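Long-range contact in phenazine-1-carboxylate N-methyltransferase (Pseudomonas aeruginosa, PDB 2IP2), which transfers a methyl group from S-adenosyl-L-methionine to a ring nitrogen of phenazine-1-carboxylate, a step in the biosynthesis of the virulence pigment pyocyanin: residues A[193-207]-A[217-231]. Sequence-based numbering, arbitrary orientation. Where two conformers were deposited one is given.
Sequences RGVMLDREGSLGVAR and ERVSLVGGDMLQEVP
L197 and V222 meet on one face of two parallel strands, where L197 CD1 lies 3.5 Å from V222 CG2. With its CG anti to the backbone N (chi1 -180°), L197 places its other methyl, CD2, against the returning chain, 3.7 Å from M226 CB and close to V230 and P231. V195 CG1 extends this layer, meeting both P231 CG and V222 CG1. On the other face, L221 CD1 reaches the chain that follows strand 193-198, touching L203 CB and A206 CB, and sits 3.9 Å above the R207 guanidinium plane, over its centre.

Six backbone hydrogen bonds hold the strands in register, from G194 N to R218 O through to G224 N to D198 O. The shortest runs from V222 N to M196 O (2.8 Å). Beyond the sheet, R199 NH2 makes a long salt bridge to D225 OD2 (3.4 Å), while OD1 of this aspartate closes an Asx turn by accepting from L227 N.

This is the edge of the Rossmann-like methyltransferase sheet, with 219-223 outermost and 170-174 beyond 193-198. In class I methyltransferases an acidic residue at the C-terminal end of the second strand commonly binds the cofactor's ribose hydroxyls. Here D198 OD1 takes R199 N on its anti lone pair (2.6 Å) and OD2 takes G177 N, fixing the carboxylate, consistent with its predicted role in binding S-adenosyl-L-methionine.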
loop_
_atom_site.group_PDB
_atom_site.type_symbol
_atom_site.label_atom_id
_atom_site.label_comp_id
_atom_site.label_asym_id
_atom_site.label_seq_id
_atom_site.Cartn_x
_atom_site.Cartn_y
_atom_site.Cartn_z
ATOM N N ARG A 193 -28.174 -30.568 8.916
ATOM C CA ARG A 193 -27.696 -31.661 8.071
ATOM C C ARG A 193 -27.514 -31.108 6.668
ATOM O O ARG A 193 -28.285 -30.251 6.242
ATOM C CB ARG A 193 -28.702 -32.824 8.017
ATOM C CG ARG A 193 -29.070 -33.471 9.384
ATOM C CD ARG A 193 -29.481 -34.982 9.278
ATOM N NE ARG A 193 -30.181 -35.340 8.034
ATOM C CZ ARG A 193 -29.732 -36.224 7.136
ATOM N NH1 ARG A 193 -28.585 -36.875 7.328
ATOM N NH2 ARG A 193 -30.430 -36.454 6.036
ATOM N N GLY A 194 -26.496 -31.593 5.962
ATOM C CA GLY A 194 -26.139 -31.001 4.695
ATOM C C GLY A 194 -25.499 -31.949 3.708
ATOM O O GLY A 194 -24.948 -32.986 4.081
ATOM N N VAL A 195 -25.562 -31.542 2.448
ATOM C CA VAL A 195 -24.883 -32.200 1.349
ATOM C C VAL A 195 -23.972 -31.195 0.662
ATOM O O VAL A 195 -24.383 -30.045 0.364
ATOM C CB VAL A 195 -25.911 -32.741 0.298
ATOM C CG1 VAL A 195 -25.183 -33.373 -0.866
ATOM C CG2 VAL A 195 -26.842 -33.808 0.958
ATOM N N MET A 196 -22.741 -31.607 0.423
ATOM C CA MET A 196 -21.866 -30.816 -0.411
ATOM C C MET A 196 -21.697 -31.484 -1.765
ATOM O O MET A 196 -21.281 -32.645 -1.875
ATOM C CB MET A 196 -20.497 -30.669 0.252
ATOM C CG MET A 196 -19.417 -30.041 -0.650
ATOM S SD MET A 196 -17.863 -29.993 0.233
ATOM C CE MET A 196 -18.451 -29.274 1.761
ATOM N N LEU A 197 -21.999 -30.711 -2.797
ATOM C CA LEU A 197 -21.797 -31.108 -4.178
ATOM C C LEU A 197 -20.515 -30.472 -4.717
ATOM O O LEU A 197 -20.255 -29.296 -4.516
ATOM C CB LEU A 197 -22.978 -30.593 -5.009
ATOM C CG LEU A 197 -23.004 -30.884 -6.510
ATOM C CD1 LEU A 197 -23.268 -32.404 -6.757
ATOM C CD2 LEU A 197 -24.138 -30.032 -7.180
ATOM N N ASP A 198 -19.737 -31.246 -5.439
ATOM C CA ASP A 198 -18.725 -30.694 -6.334
ATOM C C ASP A 198 -18.559 -31.678 -7.477
ATOM O O ASP A 198 -19.282 -32.668 -7.524
ATOM C CB ASP A 198 -17.392 -30.419 -5.601
ATOM C CG ASP A 198 -16.608 -29.283 -6.222
ATOM O OD1 ASP A 198 -16.579 -29.178 -7.486
ATOM O OD2 ASP A 198 -16.014 -28.491 -5.442
ATOM N N ARG A 199 -17.648 -31.376 -8.408
ATOM C CA ARG A 199 -17.405 -32.194 -9.621
ATOM C C ARG A 199 -16.814 -33.543 -9.219
ATOM O O ARG A 199 -15.973 -33.595 -8.328
ATOM C CB ARG A 199 -16.427 -31.441 -10.539
ATOM C CG ARG A 199 -16.653 -31.662 -12.038
ATOM C CD ARG A 199 -16.255 -30.410 -12.878
ATOM N NE ARG A 199 -17.139 -30.109 -14.031
ATOM C CZ ARG A 199 -18.232 -30.795 -14.392
ATOM N NH1 ARG A 199 -18.624 -31.857 -13.706
ATOM N NH2 ARG A 199 -18.937 -30.419 -15.461
ATOM N N GLU A 200 -17.231 -34.647 -9.834
ATOM C CA GLU A 200 -16.622 -35.923 -9.418
ATOM C C GLU A 200 -15.123 -35.931 -9.743
ATOM O O GLU A 200 -14.693 -35.437 -10.811
ATOM C CB GLU A 200 -17.354 -37.179 -9.927
ATOM C CG GLU A 200 -17.778 -37.157 -11.377
ATOM C CD GLU A 200 -18.033 -38.552 -11.914
ATOM O OE1 GLU A 200 -19.033 -39.192 -11.492
ATOM O OE2 GLU A 200 -17.234 -39.006 -12.760
ATOM N N GLY A 201 -14.336 -36.431 -8.796
ATOM C CA GLY A 201 -12.892 -36.375 -8.924
ATOM C C GLY A 201 -12.299 -35.170 -8.216
ATOM O O GLY A 201 -11.074 -35.031 -8.152
ATOM N N SER A 202 -13.156 -34.294 -7.679
ATOM C CA SER A 202 -12.681 -33.090 -6.988
ATOM C C SER A 202 -12.820 -33.169 -5.475
ATOM O O SER A 202 -12.293 -32.320 -4.753
ATOM C CB SER A 202 -13.406 -31.858 -7.514
ATOM O OG SER A 202 -13.190 -31.738 -8.906
ATOM N N LEU A 203 -13.488 -34.224 -5.015
ATOM C CA LEU A 203 -13.899 -34.372 -3.600
ATOM C C LEU A 203 -12.802 -34.767 -2.602
ATOM O O LEU A 203 -13.033 -34.750 -1.395
ATOM C CB LEU A 203 -15.079 -35.337 -3.494
ATOM C CG LEU A 203 -16.335 -34.899 -4.255
ATOM C CD1 LEU A 203 -17.315 -36.085 -4.401
ATOM C CD2 LEU A 203 -16.992 -33.654 -3.582
ATOM N N GLY A 204 -11.620 -35.102 -3.118
ATOM C CA GLY A 204 -10.458 -35.446 -2.298
ATOM C C GLY A 204 -10.227 -34.501 -1.134
ATOM O O GLY A 204 -10.172 -34.933 0.029
ATOM N N VAL A 205 -10.104 -33.212 -1.437
ATOM C CA VAL A 205 -9.777 -32.201 -0.418
ATOM C C VAL A 205 -10.838 -32.146 0.673
ATOM O O VAL A 205 -10.522 -32.198 1.874
ATOM C CB VAL A 205 -9.578 -30.785 -1.011
ATOM C CG1 VAL A 205 -9.171 -29.810 0.095
ATOM C CG2 VAL A 205 -8.535 -30.815 -2.166
ATOM N N ALA A 206 -12.089 -32.075 0.238
ATOM C CA ALA A 206 -13.229 -32.023 1.144
ATOM C C ALA A 206 -13.406 -33.311 1.964
ATOM O O ALA A 206 -13.862 -33.285 3.113
ATOM C CB ALA A 206 -14.520 -31.707 0.376
ATOM N N ARG A 207 -13.065 -34.436 1.371
ATOM C CA ARG A 207 -13.236 -35.720 2.046
ATOM C C ARG A 207 -12.280 -35.715 3.229
ATOM O O ARG A 207 -12.603 -36.217 4.308
ATOM C CB ARG A 207 -12.891 -36.844 1.053
ATOM C CG ARG A 207 -13.357 -38.210 1.419
ATOM C CD ARG A 207 -13.155 -39.184 0.216
ATOM N NE ARG A 207 -14.027 -38.901 -0.930
ATOM C CZ ARG A 207 -15.359 -39.045 -0.946
ATOM N NH1 ARG A 207 -16.022 -39.453 0.141
ATOM N NH2 ARG A 207 -16.043 -38.769 -2.056
ATOM N N GLU A 217 -21.701 -38.719 10.126
ATOM C CA GLU A 217 -22.900 -38.863 9.239
ATOM C C GLU A 217 -23.860 -37.597 9.194
ATOM O O GLU A 217 -25.044 -37.677 8.827
ATOM C CB GLU A 217 -23.695 -40.106 9.697
ATOM C CG GLU A 217 -24.394 -40.917 8.625
ATOM C CD GLU A 217 -25.091 -42.177 9.165
ATOM O OE1 GLU A 217 -25.370 -42.259 10.383
ATOM O OE2 GLU A 217 -25.375 -43.089 8.357
ATOM N N ARG A 218 -23.321 -36.444 9.585
ATOM C CA ARG A 218 -23.996 -35.132 9.527
ATOM C C ARG A 218 -24.023 -34.528 8.095
ATOM O O ARG A 218 -24.988 -33.816 7.696
ATOM C CB ARG A 218 -23.264 -34.178 10.499
ATOM C CG ARG A 218 -23.537 -34.552 11.977
ATOM C CD ARG A 218 -22.340 -34.452 12.908
ATOM N NE ARG A 218 -22.778 -34.241 14.290
ATOM C CZ ARG A 218 -23.368 -35.164 15.068
ATOM N NH1 ARG A 218 -23.606 -36.392 14.605
ATOM N NH2 ARG A 218 -23.735 -34.858 16.315
ATOM N N VAL A 219 -22.973 -34.808 7.337
ATOM C CA VAL A 219 -22.878 -34.324 5.984
ATOM C C VAL A 219 -22.558 -35.519 5.123
ATOM O O VAL A 219 -21.968 -36.483 5.623
ATOM C CB VAL A 219 -21.778 -33.201 5.855
ATOM C CG1 VAL A 219 -20.420 -33.710 6.238
ATOM C CG2 VAL A 219 -21.679 -32.622 4.418
ATOM N N SER A 220 -22.938 -35.459 3.840
ATOM C CA SER A 220 -22.372 -36.348 2.832
ATOM C C SER A 220 -21.874 -35.524 1.661
ATOM O O SER A 220 -22.263 -34.341 1.529
ATOM C CB SER A 220 -23.436 -37.353 2.365
ATOM O OG SER A 220 -24.595 -36.699 1.858
ATOM N N LEU A 221 -21.032 -36.131 0.821
ATOM C CA LEU A 221 -20.546 -35.499 -0.386
ATOM C C LEU A 221 -21.190 -36.145 -1.603
ATOM O O LEU A 221 -21.386 -37.357 -1.640
ATOM C CB LEU A 221 -19.020 -35.607 -0.522
ATOM C CG LEU A 221 -18.074 -35.372 0.662
ATOM C CD1 LEU A 221 -16.575 -35.389 0.224
ATOM C CD2 LEU A 221 -18.379 -34.031 1.295
ATOM N N VAL A 222 -21.491 -35.361 -2.624
ATOM C CA VAL A 222 -21.834 -35.980 -3.912
ATOM C C VAL A 222 -21.023 -35.421 -5.080
ATOM O O VAL A 222 -20.717 -34.232 -5.106
ATOM C CB VAL A 222 -23.382 -36.111 -4.178
ATOM C CG1 VAL A 222 -24.207 -35.528 -3.111
ATOM C CG2 VAL A 222 -23.815 -35.715 -5.636
ATOM N N GLY A 223 -20.613 -36.312 -5.996
ATOM C CA GLY A 223 -19.857 -35.894 -7.175
ATOM C C GLY A 223 -20.876 -35.758 -8.293
ATOM O O GLY A 223 -21.710 -36.645 -8.484
ATOM N N GLY A 224 -20.836 -34.656 -9.019
ATOM C CA GLY A 224 -21.810 -34.453 -10.061
ATOM C C GLY A 224 -21.636 -33.080 -10.636
ATOM O O GLY A 224 -20.859 -32.271 -10.111
ATOM N N ASP A 225 -22.356 -32.802 -11.718
ATOM C CA ASP A 225 -22.236 -31.498 -12.355
ATOM C C ASP A 225 -23.489 -30.734 -12.004
ATOM O O ASP A 225 -24.601 -31.148 -12.337
ATOM C CB ASP A 225 -22.027 -31.651 -13.881
ATOM C CG ASP A 225 -22.264 -30.341 -14.672
ATOM O OD1 ASP A 225 -22.388 -29.232 -14.090
ATOM O OD2 ASP A 225 -22.344 -30.452 -15.925
ATOM N N MET A 226 -23.290 -29.614 -11.308
ATOM C CA MET A 226 -24.392 -28.807 -10.807
ATOM C C MET A 226 -25.248 -28.231 -11.931
ATOM O O MET A 226 -26.379 -27.806 -11.702
ATOM C CB MET A 226 -23.828 -27.651 -9.986
ATOM C CG MET A 226 -22.847 -26.788 -10.730
ATOM S SD MET A 226 -22.197 -25.426 -9.695
ATOM C CE MET A 226 -21.050 -24.698 -10.887
ATOM N N LEU A 227 -24.690 -28.175 -13.134
ATOM C CA LEU A 227 -25.381 -27.613 -14.279
ATOM C C LEU A 227 -26.378 -28.616 -14.855
ATOM O O LEU A 227 -27.348 -28.214 -15.521
ATOM C CB LEU A 227 -24.372 -27.152 -15.331
ATOM C CG LEU A 227 -23.935 -25.676 -15.340
ATOM C CD1 LEU A 227 -24.028 -24.931 -14.010
ATOM C CD2 LEU A 227 -22.557 -25.507 -16.026
ATOM N N GLN A 228 -26.159 -29.910 -14.574
ATOM C CA GLN A 228 -27.168 -30.923 -14.912
ATOM C C GLN A 228 -28.119 -31.296 -13.784
ATOM O O GLN A 228 -29.322 -31.458 -13.980
ATOM C CB GLN A 228 -26.776 -31.963 -15.984
ATOM C CG GLN A 228 -26.123 -31.368 -17.310
ATOM C CD GLN A 228 -27.006 -30.423 -18.091
ATOM O OE1 GLN A 228 -28.156 -30.761 -18.433
ATOM N NE2 GLN A 228 -26.470 -29.235 -18.415
ATOM N N GLU A 229 -27.584 -31.356 -12.565
ATOM C CA GLU A 229 -28.340 -31.862 -11.425
ATOM C C GLU A 229 -27.830 -31.329 -10.091
ATOM O O GLU A 229 -26.623 -31.199 -9.909
ATOM C CB GLU A 229 -28.310 -33.395 -11.439
ATOM C CG GLU A 229 -29.535 -34.065 -10.863
ATOM C CD GLU A 229 -29.488 -35.598 -11.012
ATOM O OE1 GLU A 229 -28.409 -36.201 -10.784
ATOM O OE2 GLU A 229 -30.540 -36.194 -11.335
ATOM N N VAL A 230 -28.744 -31.059 -9.154
ATOM C CA VAL A 230 -28.349 -30.832 -7.743
ATOM C C VAL A 230 -29.165 -31.701 -6.784
ATOM O O VAL A 230 -30.277 -32.053 -7.119
ATOM C CB VAL A 230 -28.477 -29.348 -7.285
ATOM C CG1 VAL A 230 -27.605 -28.409 -8.158
ATOM C CG2 VAL A 230 -29.947 -28.902 -7.213
ATOM N N PRO A 231 -28.603 -32.051 -5.607
ATOM C CA PRO A 231 -29.325 -32.815 -4.575
ATOM C C PRO A 231 -30.679 -32.189 -4.220
ATOM O O PRO A 231 -30.821 -30.938 -4.165
ATOM C CB PRO A 231 -28.357 -32.819 -3.365
ATOM C CG PRO A 231 -26.973 -32.625 -3.969
ATOM C CD PRO A 231 -27.202 -31.767 -5.216
#